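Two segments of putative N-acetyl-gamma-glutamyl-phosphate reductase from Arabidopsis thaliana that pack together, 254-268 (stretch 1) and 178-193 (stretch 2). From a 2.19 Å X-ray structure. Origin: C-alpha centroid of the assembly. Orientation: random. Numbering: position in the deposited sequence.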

ATOM      1  N   GLY A 254       8.281   5.332  -8.894  1.00 23.14           N
ATOM      2  CA  GLY A 254       9.203   6.053  -8.043  1.00 24.10           C
ATOM      3  C   GLY A 254      10.576   5.439  -7.925  1.00 25.54           C
ATOM      4  O   GLY A 254      10.739   4.218  -7.847  1.00 25.83           O
ATOM      5  N   MET A 255      11.577   6.301  -7.897  1.00 24.24           N
ATOM      6  CA  MET A 255      12.944   5.844  -7.778  1.00 25.12           C
ATOM      7  C   MET A 255      13.807   6.909  -7.126  1.00 25.40           C
ATOM      8  O   MET A 255      13.665   8.105  -7.398  1.00 27.39           O
ATOM      9  CB  MET A 255      13.508   5.497  -9.160  1.00 24.23           C
ATOM     10  CG  MET A 255      14.960   5.055  -9.147  1.00 23.99           C
ATOM     11  SD  MET A 255      15.504   4.580 -10.792  1.00 26.90           S
ATOM     12  CE  MET A 255      14.836   2.882 -10.869  1.00 21.71           C
ATOM     13  N   GLN A 256      14.695   6.460  -6.253  1.00 24.86           N
ATOM     14  CA  GLN A 256      15.616   7.357  -5.580  1.00 25.11           C
ATOM     15  C   GLN A 256      16.977   6.720  -5.443  1.00 24.55           C
ATOM     16  O   GLN A 256      17.099   5.541  -5.133  1.00 26.88           O
ATOM     17  CB  GLN A 256      15.137   7.725  -4.168  1.00 22.82           C
ATOM     18  CG  GLN A 256      16.195   8.524  -3.387  1.00 21.69           C
ATOM     19  CD  GLN A 256      15.711   9.022  -2.032  1.00 23.47           C
ATOM     20  OE1 GLN A 256      14.535   9.356  -1.862  1.00 22.03           O
ATOM     21  NE2 GLN A 256      16.624   9.094  -1.068  1.00 22.62           N
ATOM     22  N   SER A 257      18.006   7.506  -5.703  1.00 24.30           N
ATOM     23  CA  SER A 257      19.361   7.040  -5.512  1.00 23.85           C
ATOM     24  C   SER A 257      19.908   7.955  -4.437  1.00 24.01           C
ATOM     25  O   SER A 257      19.807   9.174  -4.545  1.00 23.30           O
ATOM     26  CB  SER A 257      20.208   7.186  -6.778  1.00 22.18           C
ATOM     27  OG  SER A 257      19.987   6.105  -7.664  1.00 25.05           O
ATOM     28  N   THR A 258      20.423   7.361  -3.372  1.00 24.47           N
ATOM     29  CA  THR A 258      21.046   8.131  -2.308  1.00 25.95           C
ATOM     30  C   THR A 258      22.526   7.871  -2.603  1.00 24.47           C
ATOM     31  O   THR A 258      23.014   6.749  -2.449  1.00 24.24           O
ATOM     32  CB  THR A 258      20.674   7.595  -0.926  1.00 23.98           C
ATOM     33  OG1 THR A 258      19.250   7.586  -0.783  1.00 23.53           O
ATOM     34  CG2 THR A 258      21.288   8.476   0.156  1.00 23.63           C
ATOM     35  N   ILE A 259      23.220   8.914  -3.046  1.00 24.35           N
ATOM     36  CA  ILE A 259      24.615   8.812  -3.445  1.00 23.33           C
ATOM     37  C   ILE A 259      25.616   9.367  -2.443  1.00 25.16           C
ATOM     38  O   ILE A 259      25.576  10.541  -2.091  1.00 26.38           O
ATOM     39  CB  ILE A 259      24.799   9.522  -4.791  1.00 24.67           C
ATOM     40  CG1 ILE A 259      23.752   8.994  -5.774  1.00 22.53           C
ATOM     41  CG2 ILE A 259      26.219   9.340  -5.303  1.00 24.48           C
ATOM     42  CD1 ILE A 259      23.695   9.764  -7.058  1.00 26.89           C
ATOM     43  N   TYR A 260      26.529   8.512  -2.007  1.00 25.03           N
ATOM     44  CA  TYR A 260      27.539   8.902  -1.040  1.00 26.38           C
ATOM     45  C   TYR A 260      28.883   9.086  -1.724  1.00 27.06           C
ATOM     46  O   TYR A 260      29.507   8.115  -2.150  1.00 27.06           O
ATOM     47  CB  TYR A 260      27.627   7.831   0.042  1.00 26.26           C
ATOM     48  CG  TYR A 260      26.300   7.579   0.721  1.00 23.87           C
ATOM     49  CD1 TYR A 260      25.855   8.400   1.757  1.00 25.71           C
ATOM     50  CD2 TYR A 260      25.488   6.518   0.328  1.00 24.50           C
ATOM     51  CE1 TYR A 260      24.618   8.161   2.394  1.00 25.13           C
ATOM     52  CE2 TYR A 260      24.256   6.270   0.952  1.00 23.32           C
ATOM     53  CZ  TYR A 260      23.831   7.093   1.981  1.00 24.15           C
ATOM     54  OH  TYR A 260      22.623   6.850   2.593  1.00 22.58           O
ATOM     55  N   VAL A 261      29.323  10.337  -1.826  1.00 27.42           N
ATOM     56  CA  VAL A 261      30.589  10.639  -2.477  1.00 30.01           C
ATOM     57  C   VAL A 261      31.590  11.371  -1.589  1.00 31.20           C
ATOM     58  O   VAL A 261      31.236  11.964  -0.560  1.00 29.04           O
ATOM     59  CB  VAL A 261      30.377  11.506  -3.747  1.00 31.38           C
ATOM     60  CG1 VAL A 261      29.438  10.803  -4.707  1.00 31.41           C
ATOM     61  CG2 VAL A 261      29.834  12.873  -3.363  1.00 29.84           C
ATOM     62  N   GLU A 262      32.843  11.328  -2.021  1.00 32.77           N
ATOM     63  CA  GLU A 262      33.937  11.994  -1.334  1.00 35.50           C
ATOM     64  C   GLU A 262      34.217  13.251  -2.144  1.00 35.01           C
ATOM     65  O   GLU A 262      34.447  13.170  -3.353  1.00 34.09           O
ATOM     66  CB  GLU A 262      35.168  11.103  -1.340  1.00 38.59           C
ATOM     67  CG  GLU A 262      35.967  11.164  -0.074  1.00 46.04           C
ATOM     68  CD  GLU A 262      37.119  10.186  -0.088  1.00 48.79           C
ATOM     69  OE1 GLU A 262      36.885   8.993  -0.393  1.00 47.22           O
ATOM     70  OE2 GLU A 262      38.255  10.618   0.209  1.00 49.90           O
ATOM     71  N   MET A 263      34.173  14.410  -1.498  1.00 34.81           N
ATOM     72  CA  MET A 263      34.436  15.652  -2.206  1.00 35.14           C
ATOM     73  C   MET A 263      35.931  15.792  -2.422  1.00 35.53           C
ATOM     74  O   MET A 263      36.741  15.256  -1.662  1.00 35.80           O
ATOM     75  CB  MET A 263      33.901  16.846  -1.419  1.00 34.36           C
ATOM     76  CG  MET A 263      32.379  16.843  -1.248  1.00 33.58           C
ATOM     77  SD  MET A 263      31.718  18.329  -0.417  1.00 32.49           S
ATOM     78  CE  MET A 263      31.979  17.891   1.289  1.00 30.20           C
ATOM     79  N   ALA A 264      36.292  16.480  -3.491  1.00 35.57           N
ATOM     80  CA  ALA A 264      37.691  16.685  -3.779  1.00 35.78           C
ATOM     81  C   ALA A 264      38.227  17.597  -2.683  1.00 36.40           C
ATOM     82  O   ALA A 264      37.460  18.235  -1.949  1.00 34.05           O
ATOM     83  CB  ALA A 264      37.867  17.342  -5.148  1.00 35.37           C
ATOM     84  N   PRO A 265      39.555  17.660  -2.537  1.00 37.89           N
ATOM     85  CA  PRO A 265      40.172  18.511  -1.515  1.00 37.64           C
ATOM     86  C   PRO A 265      39.708  19.969  -1.579  1.00 37.65           C
ATOM     87  O   PRO A 265      39.649  20.562  -2.661  1.00 35.02           O
ATOM     88  CB  PRO A 265      41.666  18.374  -1.813  1.00 38.38           C
ATOM     89  CG  PRO A 265      41.779  16.981  -2.340  1.00 38.76           C
ATOM     90  CD  PRO A 265      40.576  16.897  -3.276  1.00 36.49           C
ATOM     91  N   GLY A 266      39.391  20.529  -0.411  1.00 38.04           N
ATOM     92  CA  GLY A 266      38.953  21.914  -0.333  1.00 39.08           C
ATOM     93  C   GLY A 266      37.539  22.203  -0.797  1.00 40.07           C
ATOM     94  O   GLY A 266      37.014  23.293  -0.556  1.00 40.76           O
ATOM     95  N   VAL A 267      36.924  21.221  -1.455  1.00 40.09           N
ATOM     96  CA  VAL A 267      35.560  21.362  -1.963  1.00 40.99           C
ATOM     97  C   VAL A 267      34.539  21.176  -0.855  1.00 43.99           C
ATOM     98  O   VAL A 267      34.621  20.235  -0.063  1.00 42.19           O
ATOM     99  CB  VAL A 267      35.255  20.327  -3.074  1.00 40.77           C
ATOM    100  CG1 VAL A 267      33.809  20.456  -3.540  1.00 37.34           C
ATOM    101  CG2 VAL A 267      36.219  20.523  -4.264  1.00 39.37           C
ATOM    102  N   ARG A 268      33.584  22.090  -0.789  1.00 47.46           N
ATOM    103  CA  ARG A 268      32.547  22.019   0.225  1.00 49.88           C
ATOM    104  C   ARG A 268      31.234  21.674  -0.458  1.00 47.83           C
ATOM    105  O   ARG A 268      31.119  21.756  -1.681  1.00 44.62           O
ATOM    106  CB  ARG A 268      32.413  23.361   0.939  1.00 57.15           C
ATOM    107  CG  ARG A 268      33.664  23.866   1.616  1.00 65.41           C
ATOM    108  CD  ARG A 268      33.363  25.189   2.283  1.00 74.27           C
ATOM    109  NE  ARG A 268      32.644  26.057   1.356  1.00 84.61           N
ATOM    110  CZ  ARG A 268      32.250  27.294   1.628  1.00 90.69           C
ATOM    111  NH1 ARG A 268      32.503  27.831   2.812  1.00 95.53           N
ATOM    112  NH2 ARG A 268      31.600  27.994   0.709  1.00 94.91           N
TER
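Stretch 2 (178-193) ANLIKHENIIIDAKSG

Stretch 2 lies beside stretch 1 as its antiparallel neighbor in a sheet. Its strand runs at 166° to the strand of stretch 1, and the two axes approach to 4.6 Å. Register follows a simple rule: Ser192 faces Met255, Lys191 faces Gln256, and the pairing steps down to Ile187 opposite Tyr260. On the N-terminal side of the paired residues the chain leaves the regular ladder and meets the other end of stretch 1 again at a single bridge, Ile181 with Met263, CA to CA 4.1 Å.

The backbone pays for most of the polar groups. Each hydrogen-bonded pair closes a two-bond ring. Ile187 N gives to Tyr260 O at 3.0 Å and Tyr260 N to Ile187 O at 2.8 Å; Asp189 N gives to Thr258 O and Thr258 N to Asp189 O, both at 3.0 Å. Lys191 N reaches Gln256 O at 2.8 Å, and Gln256 N returns to Lys191 O at 3.0 Å. One further bond, Gly193 N to Gly254 O at 2.8 Å, extends the ladder. The intervening pairs sit closer, with Ala190 CA 4.1 Å from Ser257 CA, and here CA-H groups supplement the carbonyls: Ala190 CA lies 3.2 Å from Gln256 O, and Met255 CA the same distance from Lys191 O.

Where the ladder is interrupted, a water takes over. It accepts from Glu262 N at 2.6 Å and lies within donating distance of Lys182 O at 3.1 Å and Glu184 O at 3.0 Å, so it fills the gap between the strand and the looping chain. Direct bonding resumes on the far side: Lys182 N gives to Glu262 O at 2.8 Å, and Ala264 N to Leu180 O at 3.0 Å, the latter almost perfectly linear. Ala264 also opens a type II turn, in which Val267 N returns to Ala264 O at 3.1 Å and Gly266 takes the positive phi.

Two lysines supply the side-chain bonds across the contact. Lys191 curls over its own strand, so that NZ gives to Asp189 O at 2.8 Å and more weakly to Asp189 OD1 at 3.0 Å, a salt bridge, while also crossing to Thr258 OG1 at 2.8 Å. That hydroxyl oxygen receives a second bond from Gln256 NE2 at 3.0 Å, which ties together the polar side chains on this face of the sheet. Lys182 instead extends, with every chi beyond the first in t, and its NZ meets Glu262 OE2 at 2.7 Å in a partly exposed salt bridge.

Apolar contacts fill in around this network. On the face shared by Ile259 and Ile188, Ile259 CG1 packs 4.2 Å from Ile188 CG2. Val261 touches two isoleucines, its CG2 4.0 Å from Ile181 CG2 and its CG1 4.2 Å from Ile186 CG2. At the last residue of the turn, Val267 CG2 rests 4.1 Å from Leu180 CD2.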

ATOM      1  N   ALA A 178      33.692  18.832 -13.365  1.00 43.20           N
ATOM      2  CA  ALA A 178      34.268  19.991 -12.697  1.00 42.90           C
ATOM      3  C   ALA A 178      35.278  19.602 -11.618  1.00 43.04           C
ATOM      4  O   ALA A 178      35.750  20.451 -10.872  1.00 42.15           O
ATOM      5  CB  ALA A 178      33.154  20.843 -12.093  1.00 41.44           C
ATOM      6  N   ASN A 179      35.608  18.318 -11.545  1.00 44.56           N
ATOM      7  CA  ASN A 179      36.571  17.818 -10.559  1.00 45.14           C
ATOM      8  C   ASN A 179      36.205  18.217  -9.133  1.00 43.59           C
ATOM      9  O   ASN A 179      37.084  18.512  -8.316  1.00 41.82           O
ATOM     10  CB  ASN A 179      37.970  18.354 -10.873  1.00 49.57           C
ATOM     11  CG  ASN A 179      38.413  18.033 -12.282  1.00 52.55           C
ATOM     12  OD1 ASN A 179      38.526  16.865 -12.669  1.00 54.27           O
ATOM     13  ND2 ASN A 179      38.664  19.071 -13.064  1.00 54.30           N
ATOM     14  N   LEU A 180      34.910  18.202  -8.823  1.00 39.83           N
ATOM     15  CA  LEU A 180      34.454  18.616  -7.491  1.00 36.24           C
ATOM     16  C   LEU A 180      34.348  17.416  -6.540  1.00 34.87           C
ATOM     17  O   LEU A 180      34.250  17.564  -5.324  1.00 33.87           O
ATOM     18  CB  LEU A 180      33.113  19.321  -7.577  1.00 34.84           C
ATOM     19  CG  LEU A 180      33.144  20.650  -8.335  1.00 33.43           C
ATOM     20  CD1 LEU A 180      31.753  21.288  -8.349  1.00 32.68           C
ATOM     21  CD2 LEU A 180      34.124  21.600  -7.677  1.00 33.87           C
ATOM     22  N   ILE A 181      34.388  16.213  -7.098  1.00 34.02           N
ATOM     23  CA  ILE A 181      34.321  15.008  -6.282  1.00 35.47           C
ATOM     24  C   ILE A 181      35.328  14.017  -6.739  1.00 35.93           C
ATOM     25  O   ILE A 181      35.706  13.975  -7.875  1.00 35.40           O
ATOM     26  CB  ILE A 181      32.902  14.341  -6.315  1.00 35.13           C
ATOM     27  CG1 ILE A 181      32.582  13.991  -7.746  1.00 35.71           C
ATOM     28  CG2 ILE A 181      31.879  15.292  -5.724  1.00 35.20           C
ATOM     29  CD1 ILE A 181      31.305  13.211  -7.905  1.00 35.87           C
ATOM     30  N   LYS A 182      35.805  13.182  -5.837  1.00 37.55           N
ATOM     31  CA  LYS A 182      36.824  12.108  -6.194  1.00 41.78           C
ATOM     32  C   LYS A 182      36.043  10.980  -6.884  1.00 43.71           C
ATOM     33  O   LYS A 182      34.803  10.861  -6.723  1.00 41.77           O
ATOM     34  CB  LYS A 182      37.483  11.584  -4.913  1.00 41.45           C
ATOM     35  CG  LYS A 182      38.324  12.649  -4.196  1.00 44.02           C
ATOM     36  CD  LYS A 182      38.645  12.121  -2.779  1.00 46.20           C
ATOM     37  CE  LYS A 182      39.554  13.150  -2.065  1.00 48.15           C
ATOM     38  NZ  LYS A 182      39.702  12.784  -0.598  1.00 50.84           N
ATOM     39  N   HIS A 183      36.713  10.195  -7.715  1.00 46.47           N
ATOM     40  CA  HIS A 183      35.980   9.085  -8.349  1.00 50.00           C
ATOM     41  C   HIS A 183      36.122   7.723  -7.652  1.00 48.34           C
ATOM     42  O   HIS A 183      35.686   6.721  -8.195  1.00 47.99           O
ATOM     43  CB  HIS A 183      36.349   8.986  -9.838  1.00 54.77           C
ATOM     44  CG  HIS A 183      37.741   8.507 -10.093  1.00 60.56           C
ATOM     45  ND1 HIS A 183      38.800   9.377 -10.215  1.00 61.56           N
ATOM     46  CD2 HIS A 183      38.250   7.263 -10.253  1.00 61.91           C
ATOM     47  CE1 HIS A 183      39.904   8.691 -10.436  1.00 61.64           C
ATOM     48  NE2 HIS A 183      39.601   7.405 -10.462  1.00 61.84           N
ATOM     49  N   GLU A 184      36.716   7.710  -6.456  1.00 47.41           N
ATOM     50  CA  GLU A 184      36.821   6.465  -5.709  1.00 46.56           C
ATOM     51  C   GLU A 184      35.775   6.444  -4.612  1.00 42.92           C
ATOM     52  O   GLU A 184      35.362   7.493  -4.114  1.00 40.08           O
ATOM     53  CB  GLU A 184      38.206   6.254  -5.088  1.00 49.92           C
ATOM     54  CG  GLU A 184      39.022   7.491  -4.871  1.00 58.23           C
ATOM     55  CD  GLU A 184      39.869   7.824  -6.076  1.00 60.88           C
ATOM     56  OE1 GLU A 184      40.746   7.015  -6.435  1.00 62.04           O
ATOM     57  OE2 GLU A 184      39.663   8.896  -6.671  1.00 62.09           O
ATOM     58  N   ASN A 185      35.339   5.246  -4.257  1.00 39.63           N
ATOM     59  CA  ASN A 185      34.375   5.066  -3.196  1.00 38.33           C
ATOM     60  C   ASN A 185      33.041   5.797  -3.347  1.00 35.54           C
ATOM     61  O   ASN A 185      32.508   6.354  -2.398  1.00 33.03           O
ATOM     62  CB  ASN A 185      35.042   5.390  -1.867  1.00 39.07           C
ATOM     63  CG  ASN A 185      36.227   4.471  -1.601  1.00 42.10           C
ATOM     64  OD1 ASN A 185      37.374   4.892  -1.606  1.00 42.44           O
ATOM     65  ND2 ASN A 185      35.942   3.198  -1.377  1.00 43.13           N
ATOM     66  N   ILE A 186      32.523   5.820  -4.566  1.00 33.43           N
ATOM     67  CA  ILE A 186      31.214   6.402  -4.828  1.00 32.33           C
ATOM     68  C   ILE A 186      30.262   5.252  -4.499  1.00 31.05           C
ATOM     69  O   ILE A 186      30.267   4.218  -5.179  1.00 30.98           O
ATOM     70  CB  ILE A 186      31.067   6.778  -6.310  1.00 30.68           C
ATOM     71  CG1 ILE A 186      31.996   7.941  -6.630  1.00 29.40           C
ATOM     72  CG2 ILE A 186      29.613   7.089  -6.606  1.00 29.43           C
ATOM     73  CD1 ILE A 186      32.031   8.323  -8.107  1.00 29.82           C
ATOM     74  N   ILE A 187      29.477   5.407  -3.442  1.00 29.37           N
ATOM     75  CA  ILE A 187      28.554   4.357  -3.044  1.00 27.45           C
ATOM     76  C   ILE A 187      27.127   4.798  -3.311  1.00 27.51           C
ATOM     77  O   ILE A 187      26.702   5.878  -2.883  1.00 27.80           O
ATOM     78  CB  ILE A 187      28.736   4.012  -1.554  1.00 27.26           C
ATOM     79  CG1 ILE A 187      30.143   3.452  -1.341  1.00 27.58           C
ATOM     80  CG2 ILE A 187      27.687   2.995  -1.115  1.00 24.18           C
ATOM     81  CD1 ILE A 187      30.454   3.097   0.088  1.00 30.51           C
ATOM     82  N   ILE A 188      26.392   3.962  -4.036  1.00 27.37           N
ATOM     83  CA  ILE A 188      25.019   4.273  -4.403  1.00 27.61           C
ATOM     84  C   ILE A 188      24.015   3.280  -3.825  1.00 28.24           C
ATOM     85  O   ILE A 188      24.048   2.086  -4.145  1.00 28.33           O
ATOM     86  CB  ILE A 188      24.867   4.281  -5.939  1.00 28.26           C
ATOM     87  CG1 ILE A 188      25.964   5.152  -6.559  1.00 29.00           C
ATOM     88  CG2 ILE A 188      23.485   4.791  -6.329  1.00 28.37           C
ATOM     89  CD1 ILE A 188      26.293   4.791  -8.003  1.00 28.72           C
ATOM     90  N   ASP A 189      23.129   3.776  -2.965  1.00 25.63           N
ATOM     91  CA  ASP A 189      22.085   2.937  -2.383  1.00 24.71           C
ATOM     92  C   ASP A 189      20.776   3.406  -3.024  1.00 24.79           C
ATOM     93  O   ASP A 189      20.225   4.437  -2.640  1.00 24.29           O
ATOM     94  CB  ASP A 189      22.029   3.103  -0.863  1.00 22.83           C
ATOM     95  CG  ASP A 189      21.075   2.115  -0.214  1.00 25.41           C
ATOM     96  OD1 ASP A 189      19.859   2.193  -0.507  1.00 26.64           O
ATOM     97  OD2 ASP A 189      21.538   1.254   0.574  1.00 24.36           O
ATOM     98  N   ALA A 190      20.297   2.645  -4.006  1.00 25.17           N
ATOM     99  CA  ALA A 190      19.088   3.002  -4.743  1.00 24.31           C
ATOM    100  C   ALA A 190      17.824   2.215  -4.395  1.00 24.29           C
ATOM    101  O   ALA A 190      17.870   1.071  -3.935  1.00 24.83           O
ATOM    102  CB  ALA A 190      19.360   2.909  -6.251  1.00 23.91           C
ATOM    103  N   LYS A 191      16.691   2.856  -4.642  1.00 23.22           N
ATOM    104  CA  LYS A 191      15.388   2.290  -4.353  1.00 22.16           C
ATOM    105  C   LYS A 191      14.477   2.478  -5.556  1.00 21.67           C
ATOM    106  O   LYS A 191      14.535   3.503  -6.239  1.00 22.55           O
ATOM    107  CB  LYS A 191      14.774   2.996  -3.146  1.00 21.80           C
ATOM    108  CG  LYS A 191      15.608   2.950  -1.869  1.00 21.56           C
ATOM    109  CD  LYS A 191      16.787   3.919  -1.883  1.00 22.21           C
ATOM    110  CE  LYS A 191      17.448   3.945  -0.507  1.00 21.00           C
ATOM    111  NZ  LYS A 191      18.585   4.895  -0.388  1.00 23.11           N
ATOM    112  N   SER A 192      13.628   1.495  -5.812  1.00 22.32           N
ATOM    113  CA  SER A 192      12.721   1.580  -6.945  1.00 22.57           C
ATOM    114  C   SER A 192      11.379   0.911  -6.706  1.00 22.27           C
ATOM    115  O   SER A 192      11.284  -0.081  -5.986  1.00 23.34           O
ATOM    116  CB  SER A 192      13.374   0.959  -8.190  1.00 24.28           C
ATOM    117  OG  SER A 192      12.444   0.814  -9.259  1.00 24.20           O
ATOM    118  N   GLY A 193      10.342   1.479  -7.315  1.00 23.63           N
ATOM    119  CA  GLY A 193       9.018   0.904  -7.218  1.00 21.98           C
ATOM    120  C   GLY A 193       9.063  -0.395  -8.010  1.00 22.56           C
ATOM    121  O   GLY A 193       9.886  -0.545  -8.918  1.00 22.90           O
TER
HETATM  122  O   HOH W   1      33.606   9.866  -4.046  1.00 29.85           O